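Local coordinates for protein alpha-amylase/trypsin inhibitor (Eleusine coracana, PDB 1B1U) that inhibits both alpha-amylase and serine proteases such as trypsin, and may protect ragi seeds against hydrolytic enzymes of their own or of foreign origin, at residues P86-V89 with Q90-A94; A59-I62 with L63-V67; T37-M40 with K41-C45. All coordinates share one frame; numbering follows the deposited sequence.

Contact 1: P86-V89 with Q90-A94; sequences PRQV and QRAFA
With CG of Arg-87 between its backbone N and carbonyl carbon (chi1 56°) and chi1 of Arg-91 at -100°, the two side chains run side by side, pointing the same way. Arg-91 is extended from CG to NE. Its NH1 lies 3.2 Å from Arg-87 CB, and Arg-87 CD lies over one face of the Arg-91 guanidinium, whose plane is 34° from that of its neighbour. Each arginine has its own acceptor: Arg-87 NE forms a salt bridge with Asp-81, and Arg-91 NH1 a hydrogen bond with the carbonyl of Leu-79. In the backbone, Arg-91 N donates to Arg-87 O at 2.7 Å, one helical turn. Gln-88 crosses Arg-91 at about a right angle, its OE1 3.5 Å from Arg-91 CB. At the helix start, where Pro-86 is the N-cap, Gln-90 CG packs 3.1 Å from Pro-86 O, while Gln-90 NE2 hydrogen-bonds to Cys-85 O and OE1 to Arg-21 NH1. The two segments together make up helix 87-93, wedged between two others: Val-89 and Phe-93 lean on helix 19-29, Arg-91 and Ala-94 on Met-64 of helix 53-64.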
loop_
_atom_site.group_PDB
_atom_site.type_symbol
_atom_site.label_atom_id
_atom_site.label_comp_id
_atom_site.label_asym_id
_atom_site.label_seq_id
_atom_site.Cartn_x
_atom_site.Cartn_y
_atom_site.Cartn_z
ATOM N N PRO A 86 1.448 -16.204 1.475
ATOM C CA PRO A 86 0.801 -16.081 0.172
ATOM C C PRO A 86 0.358 -14.656 -0.067
ATOM O O PRO A 86 0.045 -13.945 0.874
ATOM C CB PRO A 86 -0.401 -17.024 0.267
ATOM C CG PRO A 86 -0.541 -17.360 1.713
ATOM C CD PRO A 86 0.835 -17.268 2.284
ATOM N N ARG A 87 0.317 -14.246 -1.332
ATOM C CA ARG A 87 -0.096 -12.895 -1.676
ATOM C C ARG A 87 -1.567 -12.632 -1.375
ATOM O O ARG A 87 -1.980 -11.479 -1.313
ATOM C CB ARG A 87 0.192 -12.606 -3.158
ATOM C CG ARG A 87 -0.440 -13.579 -4.141
ATOM C CD ARG A 87 0.221 -13.479 -5.519
ATOM N NE ARG A 87 1.677 -13.666 -5.485
ATOM C CZ ARG A 87 2.400 -14.093 -6.516
ATOM N NH1 ARG A 87 1.812 -14.382 -7.667
ATOM N NH2 ARG A 87 3.712 -14.211 -6.414
ATOM N N GLN A 88 -2.360 -13.685 -1.186
ATOM C CA GLN A 88 -3.786 -13.513 -0.893
ATOM C C GLN A 88 -4.027 -13.168 0.575
ATOM O O GLN A 88 -5.121 -12.756 0.961
ATOM C CB GLN A 88 -4.580 -14.769 -1.266
ATOM C CG GLN A 88 -6.110 -14.625 -1.114
ATOM C CD GLN A 88 -6.606 -13.169 -1.084
ATOM O OE1 GLN A 88 -6.348 -12.394 -2.004
ATOM N NE2 GLN A 88 -7.321 -12.802 -0.023
ATOM N N VAL A 89 -3.004 -13.355 1.398
ATOM C CA VAL A 89 -3.099 -13.008 2.804
ATOM C C VAL A 89 -2.728 -11.523 2.817
ATOM O O VAL A 89 -3.434 -10.707 3.411
ATOM C CB VAL A 89 -2.115 -13.861 3.650
ATOM C CG1 VAL A 89 -2.275 -13.564 5.133
ATOM C CG2 VAL A 89 -2.402 -15.332 3.417
ATOM N N GLN A 90 -1.651 -11.185 2.104
ATOM C CA GLN A 90 -1.171 -9.801 1.982
ATOM C C GLN A 90 -2.242 -8.926 1.345
ATOM O O GLN A 90 -2.546 -7.845 1.835
ATOM C CB GLN A 90 0.109 -9.742 1.134
ATOM C CG GLN A 90 0.962 -10.997 1.237
ATOM C CD GLN A 90 2.395 -10.823 0.757
ATOM O OE1 GLN A 90 2.909 -9.707 0.647
ATOM N NE2 GLN A 90 3.051 -11.939 0.474
ATOM N N ARG A 91 -2.814 -9.406 0.247
ATOM C CA ARG A 91 -3.860 -8.681 -0.449
ATOM C C ARG A 91 -5.016 -8.422 0.495
ATOM O O ARG A 91 -5.611 -7.347 0.482
ATOM C CB ARG A 91 -4.348 -9.493 -1.645
ATOM C CG ARG A 91 -3.760 -9.044 -2.959
ATOM C CD ARG A 91 -3.925 -10.111 -4.030
ATOM N NE ARG A 91 -3.235 -9.754 -5.265
ATOM C CZ ARG A 91 -1.909 -9.695 -5.401
ATOM N NH1 ARG A 91 -1.106 -9.970 -4.375
ATOM N NH2 ARG A 91 -1.381 -9.361 -6.567
ATOM N N ALA A 92 -5.347 -9.415 1.314
ATOM C CA ALA A 92 -6.445 -9.273 2.274
ATOM C C ALA A 92 -6.168 -8.175 3.316
ATOM O O ALA A 92 -7.076 -7.464 3.721
ATOM C CB ALA A 92 -6.707 -10.610 2.974
ATOM N N PHE A 93 -4.923 -8.031 3.758
ATOM C CA PHE A 93 -4.633 -6.996 4.736
ATOM C C PHE A 93 -4.440 -5.604 4.117
ATOM O O PHE A 93 -5.094 -4.652 4.533
ATOM C CB PHE A 93 -3.400 -7.359 5.573
ATOM C CG PHE A 93 -2.913 -6.231 6.439
ATOM C CD1 PHE A 93 -3.719 -5.720 7.447
ATOM C CD2 PHE A 93 -1.693 -5.611 6.183
ATOM C CE1 PHE A 93 -3.331 -4.603 8.179
ATOM C CE2 PHE A 93 -1.292 -4.488 6.917
ATOM C CZ PHE A 93 -2.125 -3.984 7.918
ATOM N N ALA A 94 -3.549 -5.494 3.131
ATOM C CA ALA A 94 -3.229 -4.227 2.454
ATOM C C ALA A 94 -4.236 -3.084 2.531
ATOM O O ALA A 94 -3.901 -1.999 3.008
ATOM C CB ALA A 94 -2.887 -4.491 0.997
#

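Contact 2: A59-I62 with L63-V67; sequences AVRI and LMDGV
Val-60 and Met-64 pack one turn apart near the C-terminal end of helix 53-64, in the disulfide-linked helical fold of the cereal trypsin/alpha-amylase inhibitors. From here the chain leaves the helix through Gly-66, whose positive phi marks the exit, and reaches the short strand 67-68. The inner side is tight, for Val-60 and Met-64 are both buried and both touch Leu-117. Met-64 CG is anti to its carbonyl carbon (chi1 -38°) and passes 3.1 Å from Val-60 O; a bend at chi3 then returns CE to Val-60 CG1, although the modelled separation of 3.3 Å between these two carbons is shorter than usual van der Waals contact and its exact value is doubtful. Along the backbone the helical bonds differ in quality: Met-64 N lies in the carbonyl plane of Val-60 O, with an N-H...O angle of 156°, whereas Leu-63 N stands above the plane of Ala-59 O and makes a more bent bond.

At the boundary, Val-67 CB rests 3.9 Å from CG2 of the buried Ile-62, an ordinary apolar contact. The outer side, where Arg-61, Asp-65 and Gly-66 are partly exposed, is looser. Arg-61 and Asp-65 cross at about a right angle, but NH1 of Arg-61 remains 4.5 Å from OD2 of Asp-65, beyond a salt bridge; the true carboxylate partner of Arg-61 is Glu-58, one turn back. The guanidinium of Arg-61, folded back by its bend at chi3, also ties the exit to the helix. Its NH2 donates to Gly-66 O at 3.2 Å, that oxygen lying 17° out of the guanidinium plane, and NH1 adds a weak bond to the same oxygen. Beside this pair, Val-67 CG2 meets the guanidinium edge in plane, 3.7 Å from Arg-61 NH2.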
loop_
_atom_site.group_PDB
_atom_site.type_symbol
_atom_site.label_atom_id
_atom_site.label_comp_id
_atom_site.label_asym_id
_atom_site.label_seq_id
_atom_site.Cartn_x
_atom_site.Cartn_y
_atom_site.Cartn_z
ATOM N N ALA A 59 -3.320 4.139 -4.459
ATOM C CA ALA A 59 -1.919 3.815 -4.193
ATOM C C ALA A 59 -1.773 2.446 -3.531
ATOM O O ALA A 59 -0.777 1.740 -3.743
ATOM C CB ALA A 59 -1.302 4.885 -3.299
ATOM N N VAL A 60 -2.756 2.079 -2.713
ATOM C CA VAL A 60 -2.736 0.790 -2.033
ATOM C C VAL A 60 -3.065 -0.304 -3.048
ATOM O O VAL A 60 -2.403 -1.334 -3.080
ATOM C CB VAL A 60 -3.744 0.756 -0.846
ATOM C CG1 VAL A 60 -3.899 -0.669 -0.307
ATOM C CG2 VAL A 60 -3.242 1.662 0.266
ATOM N N ARG A 61 -4.075 -0.066 -3.880
ATOM C CA ARG A 61 -4.455 -1.031 -4.916
ATOM C C ARG A 61 -3.262 -1.296 -5.821
ATOM O O ARG A 61 -3.014 -2.434 -6.228
ATOM C CB ARG A 61 -5.618 -0.496 -5.757
ATOM C CG ARG A 61 -6.259 -1.530 -6.682
ATOM C CD ARG A 61 -6.974 -0.863 -7.866
ATOM N NE ARG A 61 -6.066 -0.028 -8.643
ATOM C CZ ARG A 61 -5.142 -0.523 -9.456
ATOM N NH1 ARG A 61 -5.023 -1.829 -9.591
ATOM N NH2 ARG A 61 -4.317 0.276 -10.111
ATOM N N ILE A 62 -2.512 -0.245 -6.132
ATOM C CA ILE A 62 -1.347 -0.394 -6.998
ATOM C C ILE A 62 -0.297 -1.266 -6.319
ATOM O O ILE A 62 0.441 -1.998 -6.982
ATOM C CB ILE A 62 -0.688 0.975 -7.337
ATOM C CG1 ILE A 62 -1.711 1.947 -7.931
ATOM C CG2 ILE A 62 0.454 0.761 -8.310
ATOM C CD1 ILE A 62 -1.131 3.345 -8.237
ATOM N N LEU A 63 -0.217 -1.165 -4.992
ATOM C CA LEU A 63 0.745 -1.952 -4.222
ATOM C C LEU A 63 0.409 -3.421 -4.391
ATOM O O LEU A 63 1.286 -4.255 -4.608
ATOM C CB LEU A 63 0.673 -1.584 -2.734
ATOM C CG LEU A 63 1.429 -2.438 -1.706
ATOM C CD1 LEU A 63 2.939 -2.462 -2.005
ATOM C CD2 LEU A 63 1.154 -1.868 -0.316
ATOM N N MET A 64 -0.872 -3.731 -4.283
ATOM C CA MET A 64 -1.315 -5.103 -4.414
ATOM C C MET A 64 -1.242 -5.628 -5.845
ATOM O O MET A 64 -0.422 -6.481 -6.179
ATOM C CB MET A 64 -2.753 -5.222 -3.920
ATOM C CG MET A 64 -3.076 -4.379 -2.696
ATOM S SD MET A 64 -4.783 -4.558 -2.208
ATOM C CE MET A 64 -5.303 -2.927 -2.197
ATOM N N ASP A 65 -2.092 -5.061 -6.690
ATOM C CA ASP A 65 -2.242 -5.471 -8.078
ATOM C C ASP A 65 -1.387 -4.855 -9.179
ATOM O O ASP A 65 -1.112 -5.509 -10.179
ATOM C CB ASP A 65 -3.719 -5.344 -8.417
ATOM C CG ASP A 65 -4.590 -5.936 -7.331
ATOM O OD1 ASP A 65 -4.066 -6.795 -6.594
ATOM O OD2 ASP A 65 -5.774 -5.558 -7.202
ATOM N N GLY A 66 -0.990 -3.603 -9.033
ATOM C CA GLY A 66 -0.145 -3.020 -10.057
ATOM C C GLY A 66 -0.750 -1.999 -10.998
ATOM O O GLY A 66 -1.940 -1.670 -10.950
ATOM N N VAL A 67 0.099 -1.493 -11.882
ATOM C CA VAL A 67 -0.341 -0.492 -12.837
ATOM C C VAL A 67 0.710 -0.253 -13.929
ATOM O O VAL A 67 1.900 -0.557 -13.758
ATOM C CB VAL A 67 -0.688 0.840 -12.075
ATOM C CG1 VAL A 67 0.485 1.804 -12.107
ATOM C CG2 VAL A 67 -1.946 1.467 -12.651
#

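Contact 3: T37-M40 with K41-C45; sequences TQEM and KARCC
Arg-43 lies alongside Glu-39, one turn earlier on helix 37-50, the two side chains pointing the same way. Its CB is 3.7 Å from both Met-40 O and Glu-39 O. CG of Arg-43 then comes 3.9 Å from Glu-39 OE2, and CD of Arg-43 follows at 4.0 Å from that same oxygen. NE of Arg-43 is already 4.4 Å from OE2, and the extended chain carries the guanidinium away from the carboxylate, CZ of Arg-43 standing 5.7 Å from OE2 and both terminal nitrogens farther still; the planes are 69° apart. Glu-39 meets it part way: CG is anti to the backbone N (chi1 -169°) and a bend at chi2 brings the carboxylate end nearer to Arg-43. The backbone link, Arg-43 N to Glu-39 O, is straight but weak at 3.3 Å. On the inner side Met-40 packs on Trp-22 of helix 19-29. Lys-41 forms a salt bridge with Glu-102, and Cys-44 and Cys-45 form disulfides with Cys-20 and Cys-103. The chemistry thus implies a division: covalent, apolar and some polar links hold this helix to its surroundings, while the exposed Glu-39 and Arg-43 probably attract each other modestly, beyond salt-bridge distance.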
loop_
_atom_site.group_PDB
_atom_site.type_symbol
_atom_site.label_atom_id
_atom_site.label_comp_id
_atom_site.label_asym_id
_atom_site.label_seq_id
_atom_site.Cartn_x
_atom_site.Cartn_y
_atom_site.Cartn_z
ATOM N N THR A 37 8.807 -4.512 12.987
ATOM C CA THR A 37 7.432 -4.128 12.644
ATOM C C THR A 37 7.031 -2.653 12.852
ATOM O O THR A 37 6.300 -2.092 12.035
ATOM C CB THR A 37 6.408 -5.043 13.385
ATOM O OG1 THR A 37 6.462 -6.369 12.841
ATOM C CG2 THR A 37 4.996 -4.513 13.218
ATOM N N GLN A 38 7.494 -2.029 13.932
ATOM C CA GLN A 38 7.152 -0.630 14.203
ATOM C C GLN A 38 7.920 0.323 13.288
ATOM O O GLN A 38 7.348 1.262 12.722
ATOM C CB GLN A 38 7.435 -0.282 15.671
ATOM C CG GLN A 38 6.923 1.090 16.089
ATOM C CD GLN A 38 8.047 2.091 16.329
ATOM O OE1 GLN A 38 9.214 1.708 16.457
ATOM N NE2 GLN A 38 7.705 3.373 16.391
ATOM N N GLU A 39 9.220 0.083 13.155
ATOM C CA GLU A 39 10.070 0.893 12.292
ATOM C C GLU A 39 9.565 0.730 10.860
ATOM O O GLU A 39 9.597 1.671 10.063
ATOM C CB GLU A 39 11.525 0.423 12.391
ATOM C CG GLU A 39 12.520 1.353 11.732
ATOM C CD GLU A 39 12.499 1.241 10.223
ATOM O OE1 GLU A 39 12.305 0.114 9.718
ATOM O OE2 GLU A 39 12.671 2.277 9.547
ATOM N N MET A 40 9.104 -0.479 10.549
ATOM C CA MET A 40 8.575 -0.814 9.233
ATOM C C MET A 40 7.255 -0.091 9.000
ATOM O O MET A 40 7.024 0.477 7.932
ATOM C CB MET A 40 8.331 -2.323 9.122
ATOM C CG MET A 40 9.516 -3.191 9.495
ATOM S SD MET A 40 9.507 -4.767 8.623
ATOM C CE MET A 40 10.387 -4.315 7.110
ATOM N N LYS A 41 6.398 -0.134 10.018
ATOM C CA LYS A 41 5.076 0.485 9.988
ATOM C C LYS A 41 5.135 2.011 9.996
ATOM O O LYS A 41 4.216 2.685 9.520
ATOM C CB LYS A 41 4.266 -0.015 11.191
ATOM C CG LYS A 41 3.159 0.910 11.669
ATOM C CD LYS A 41 2.340 0.235 12.755
ATOM C CE LYS A 41 1.029 0.955 12.998
ATOM N NZ LYS A 41 0.013 0.616 11.962
ATOM N N ALA A 42 6.210 2.556 10.556
ATOM C CA ALA A 42 6.367 4.000 10.619
ATOM C C ALA A 42 6.602 4.488 9.204
ATOM O O ALA A 42 5.882 5.352 8.714
ATOM C CB ALA A 42 7.553 4.365 11.511
ATOM N N ARG A 43 7.622 3.914 8.569
ATOM C CA ARG A 43 8.015 4.222 7.200
ATOM C C ARG A 43 6.817 4.051 6.287
ATOM O O ARG A 43 6.352 4.997 5.661
ATOM C CB ARG A 43 9.116 3.261 6.748
ATOM C CG ARG A 43 10.526 3.853 6.721
ATOM C CD ARG A 43 11.461 3.043 5.817
ATOM N NE ARG A 43 12.630 3.808 5.379
ATOM C CZ ARG A 43 12.628 4.692 4.383
ATOM N NH1 ARG A 43 11.515 4.944 3.699
ATOM N NH2 ARG A 43 13.749 5.330 4.066
ATOM N N CYS A 44 6.320 2.824 6.222
ATOM C CA CYS A 44 5.178 2.505 5.382
ATOM C C CYS A 44 4.087 3.560 5.461
ATOM O O CYS A 44 3.725 4.145 4.445
ATOM C CB CYS A 44 4.614 1.138 5.772
ATOM S SG CYS A 44 2.967 0.799 5.090
ATOM N N CYS A 45 3.571 3.805 6.665
ATOM C CA CYS A 45 2.504 4.792 6.880
ATOM C C CYS A 45 2.944 6.206 6.495
ATOM O O CYS A 45 2.111 7.068 6.195
ATOM C CB CYS A 45 2.058 4.804 8.353
ATOM S SG CYS A 45 1.130 3.350 8.951
#

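How the contacts relate
Each of the three contacts is centred on a different helix, contact 2 running on into the exit and strand 67-68. Contact 2 is nearest the middle, its centre 7 Å from that of the chain, with five buried residues and none exposed; contacts 1 and 3 lie farther out, at 11 and 12 Å. Contacts 1 and 2 touch: Ala-94 O lies 3.6 Å from Val-60 CG1, and Arg-91 NE forms a long, weak ion pair with Asp-65 OD1. Contact 3 touches neither, its nearest atoms about 6 Å from both, and lies across the chain's centre from contact 2. Chemistry follows place: apolar packing inside contact 2, arginines with outside acceptors in contact 1, disulfide cysteines and a loose surface charge pair in contact 3.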